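Long-range contact in L-2,4-diaminobutyric acid acetyltransferase (Geobacillus sp., PDB 6SL8), which catalyses acetyl transfer to L-2,4-diaminobutyric acid, probably from acetyl-CoA as in other GNAT-family enzymes: residues W33-D38 / A92-H97. Numbering follows the deposited sequence.
With NA (sodium ion), chain E.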
ATOM      1  N   TRP A  33     -11.778   5.469   3.830  1.00 22.32           N
ATOM      2  CA  TRP A  33     -12.187   5.183   2.467  1.00 20.57           C
ATOM      3  C   TRP A  33     -13.288   6.163   2.016  1.00 21.78           C
ATOM      4  O   TRP A  33     -13.259   6.643   0.859  1.00 24.32           O
ATOM      5  CB  TRP A  33     -12.607   3.677   2.355  1.00 22.84           C
ATOM      6  CG  TRP A  33     -13.061   3.281   1.022  1.00 22.15           C
ATOM      7  CD1 TRP A  33     -12.321   2.834  -0.018  1.00 21.55           C
ATOM      8  CD2 TRP A  33     -14.448   3.237   0.555  1.00 24.73           C
ATOM      9  NE1 TRP A  33     -13.117   2.509  -1.106  1.00 24.39           N
ATOM     10  CE2 TRP A  33     -14.425   2.777  -0.748  1.00 24.11           C
ATOM     11  CE3 TRP A  33     -15.693   3.536   1.165  1.00 26.59           C
ATOM     12  CZ2 TRP A  33     -15.565   2.596  -1.504  1.00 27.69           C
ATOM     13  CZ3 TRP A  33     -16.808   3.337   0.420  1.00 26.67           C
ATOM     14  CH2 TRP A  33     -16.753   2.918  -0.884  1.00 27.03           C
ATOM     15  N   GLU A  34     -14.239   6.353   2.911  1.00 25.37           N
ATOM     16  CA  GLU A  34     -15.348   7.288   2.621  1.00 26.12           C
ATOM     17  C   GLU A  34     -14.877   8.716   2.377  1.00 24.63           C
ATOM     18  O   GLU A  34     -15.313   9.339   1.382  1.00 27.53           O
ATOM     19  CB  GLU A  34     -16.427   7.300   3.688  1.00 27.95           C
ATOM     20  CG  GLU A  34     -17.198   6.009   3.754  1.00 31.56           C
ATOM     21  CD  GLU A  34     -18.142   5.877   4.901  1.00 33.80           C
ATOM     22  OE1 GLU A  34     -17.930   6.499   6.014  1.00 36.80           O
ATOM     23  OE2 GLU A  34     -19.015   4.982   4.687  1.00 39.12           O
ATOM     24  N   LEU A  35     -13.872   9.125   3.123  1.00 25.66           N
ATOM     25  CA  LEU A  35     -13.244  10.401   2.890  1.00 26.67           C
ATOM     26  C   LEU A  35     -12.519  10.472   1.551  1.00 27.46           C
ATOM     27  O   LEU A  35     -12.692  11.419   0.764  1.00 26.82           O
ATOM     28  CB  LEU A  35     -12.349  10.820   4.044  1.00 24.75           C
ATOM     29  CG  LEU A  35     -11.488  12.073   3.735  1.00 25.58           C
ATOM     30  CD1 LEU A  35     -12.374  13.323   3.450  1.00 27.83           C
ATOM     31  CD2 LEU A  35     -10.500  12.320   4.861  1.00 28.65           C
ATOM     32  N   ILE A  36     -11.766   9.429   1.199  1.00 24.22           N
ATOM     33  CA  ILE A  36     -11.070   9.408  -0.074  1.00 25.13           C
ATOM     34  C   ILE A  36     -12.107   9.450  -1.202  1.00 25.82           C
ATOM     35  O   ILE A  36     -11.890  10.092  -2.232  1.00 25.12           O
ATOM     36  CB  ILE A  36     -10.132   8.171  -0.246  1.00 24.07           C
ATOM     37  CG1 ILE A  36      -9.183   8.050   0.976  1.00 28.53           C
ATOM     38  CG2 ILE A  36      -9.353   8.229  -1.532  1.00 25.21           C
ATOM     39  CD1 ILE A  36      -8.325   9.274   1.216  1.00 28.34           C
ATOM     40  N   ARG A  37     -13.168   8.645  -1.067  1.00 26.79           N
ATOM     41  CA  ARG A  37     -14.171   8.572  -2.115  0.50 27.60           C
ATOM     42  C   ARG A  37     -14.799   9.946  -2.357  1.00 27.26           C
ATOM     43  O   ARG A  37     -15.056  10.269  -3.517  1.00 29.43           O
ATOM     44  CB  ARG A  37     -15.255   7.542  -1.783  0.50 25.36           C
ATOM     45  CG  ARG A  37     -16.279   7.387  -2.916  0.50 24.20           C
ATOM     46  CD  ARG A  37     -17.446   6.468  -2.629  0.50 29.14           C
ATOM     47  NE  ARG A  37     -18.059   6.663  -1.324  0.50 31.21           N
ATOM     48  CZ  ARG A  37     -19.040   5.901  -0.797  0.50 28.70           C
ATOM     49  NH1 ARG A  37     -19.545   4.861  -1.450  0.50 30.95           N
ATOM     50  NH2 ARG A  37     -19.496   6.218   0.398  0.50 28.93           N
ATOM     51  N   ASP A  38     -14.957  10.689  -1.329  1.00 25.85           N
ATOM     52  CA  ASP A  38     -15.449  12.125  -1.371  1.00 30.08           C
ATOM     53  C   ASP A  38     -14.415  13.132  -1.870  1.00 31.58           C
ATOM     54  O   ASP A  38     -14.732  14.342  -2.020  1.00 30.82           O
ATOM     55  CB  ASP A  38     -15.879  12.590  -0.008  1.00 33.03           C
ATOM     56  CG  ASP A  38     -17.155  11.933   0.493  1.00 37.74           C
ATOM     57  OD1 ASP A  38     -17.795  11.244  -0.290  1.00 42.65           O
ATOM     58  OD2 ASP A  38     -17.440  12.044   1.692  1.00 45.39           O
ATOM     59  N   ALA A  92      -5.792  13.984   1.951  1.00 23.69           N
ATOM     60  CA  ALA A  92      -7.169  14.304   1.828  1.00 25.81           C
ATOM     61  C   ALA A  92      -7.654  15.205   2.935  1.00 26.25           C
ATOM     62  O   ALA A  92      -7.420  14.914   4.123  1.00 25.33           O
ATOM     63  CB  ALA A  92      -8.036  13.070   1.722  1.00 26.57           C
ATOM     64  N   VAL A  93      -8.458  16.230   2.584  1.00 26.43           N
ATOM     65  CA  VAL A  93      -9.083  17.152   3.560  1.00 26.65           C
ATOM     66  C   VAL A  93     -10.516  17.289   3.145  1.00 25.68           C
ATOM     67  O   VAL A  93     -10.768  17.471   1.944  1.00 28.24           O
ATOM     68  CB  VAL A  93      -8.383  18.516   3.598  1.00 30.90           C
ATOM     69  CG1 VAL A  93      -9.072  19.407   4.633  1.00 33.83           C
ATOM     70  CG2 VAL A  93      -6.899  18.324   3.992  1.00 31.30           C
ATOM     71  N   ALA A  94     -11.404  17.073   4.067  1.00 29.07           N
ATOM     72  CA  ALA A  94     -12.848  17.219   3.741  1.00 29.51           C
ATOM     73  C   ALA A  94     -13.165  18.624   3.206  1.00 30.70           C
ATOM     74  O   ALA A  94     -12.559  19.595   3.665  1.00 33.66           O
ATOM     75  CB  ALA A  94     -13.667  16.944   4.959  1.00 29.97           C
ATOM     76  N   SER A  95     -14.004  18.669   2.199  1.00 33.82           N
ATOM     77  CA  SER A  95     -14.405  19.939   1.519  1.00 37.94           C
ATOM     78  C   SER A  95     -14.946  20.996   2.506  1.00 42.68           C
ATOM     79  O   SER A  95     -14.731  22.200   2.315  1.00 47.41           O
ATOM     80  CB  SER A  95     -15.413  19.658   0.421  1.00 40.41           C
ATOM     81  OG  SER A  95     -16.537  19.096   1.005  1.00 47.69           O
ATOM     82  N   SER A  96     -15.554  20.536   3.574  1.00 39.89           N
ATOM     83  CA  SER A  96     -16.048  21.358   4.644  1.00 43.56           C
ATOM     84  C   SER A  96     -14.981  22.013   5.486  1.00 45.03           C
ATOM     85  O   SER A  96     -15.274  22.920   6.274  1.00 43.41           O
ATOM     86  CB  SER A  96     -16.930  20.505   5.547  1.00 45.43           C
ATOM     87  OG  SER A  96     -16.170  19.434   6.123  1.00 50.31           O
ATOM     88  N   HIS A  97     -13.732  21.545   5.396  1.00 38.40           N
ATOM     89  CA  HIS A  97     -12.686  21.950   6.310  1.00 35.77           C
ATOM     90  C   HIS A  97     -11.427  22.399   5.544  1.00 33.82           C
ATOM     91  O   HIS A  97     -10.307  22.299   6.048  1.00 37.68           O
ATOM     92  CB  HIS A  97     -12.375  20.791   7.254  1.00 39.55           C
ATOM     93  CG  HIS A  97     -13.323  20.664   8.392  1.00 40.99           C
ATOM     94  ND1 HIS A  97     -14.612  20.201   8.230  1.00 39.68           N
ATOM     95  CD2 HIS A  97     -13.155  20.874   9.715  1.00 40.46           C
ATOM     96  CE1 HIS A  97     -15.222  20.204   9.404  1.00 39.91           C
ATOM     97  NE2 HIS A  97     -14.352  20.592  10.320  1.00 41.57           N
TER
HETATM   98 NA    NA E 204      -7.575  22.783   6.117  1.00 40.06          NA
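Leu35 holds CG anti to its own nitrogen (chi1 171°), which sends its forked end from helix 29-37 across to the end of strand 85-93, while Ile36, whose CB points away from the strand, bends its chain back (chi2 -58°) until CD1 meets the methyl of Ala92. Ala92 CB is thus met by two helix residues, 3.8 Å from Ile36 CD1 and 4.1 Å from Leu35 CD2. The other Leu35 branch reaches further along the chain, where CD1 rests on the backbone of Ala94, 3.9 Å from its N, and on its methyl. Ala92 on the strand and Ala94 just after it are small, which is consistent with the close approach of the helix, Ile36 CA lying 6.5 Å from Ala92 CA. Replacing Leu35 with an alanine would probably open a gap beside Ala92 and Ala94, leaving Ile36 CD1 as the one remaining side-chain contact between the two segments. Phe73 and Ile70 of strand 69-78 extend the same apolar layer. Val93 faces the other way, its side chain near a bound 2,4-diaminobutyric acid, and beyond the strand His97 O binds a sodium ion at 2.8 Å. Such packing of an N-terminal helix against the central mixed sheet belongs to the GNAT fold.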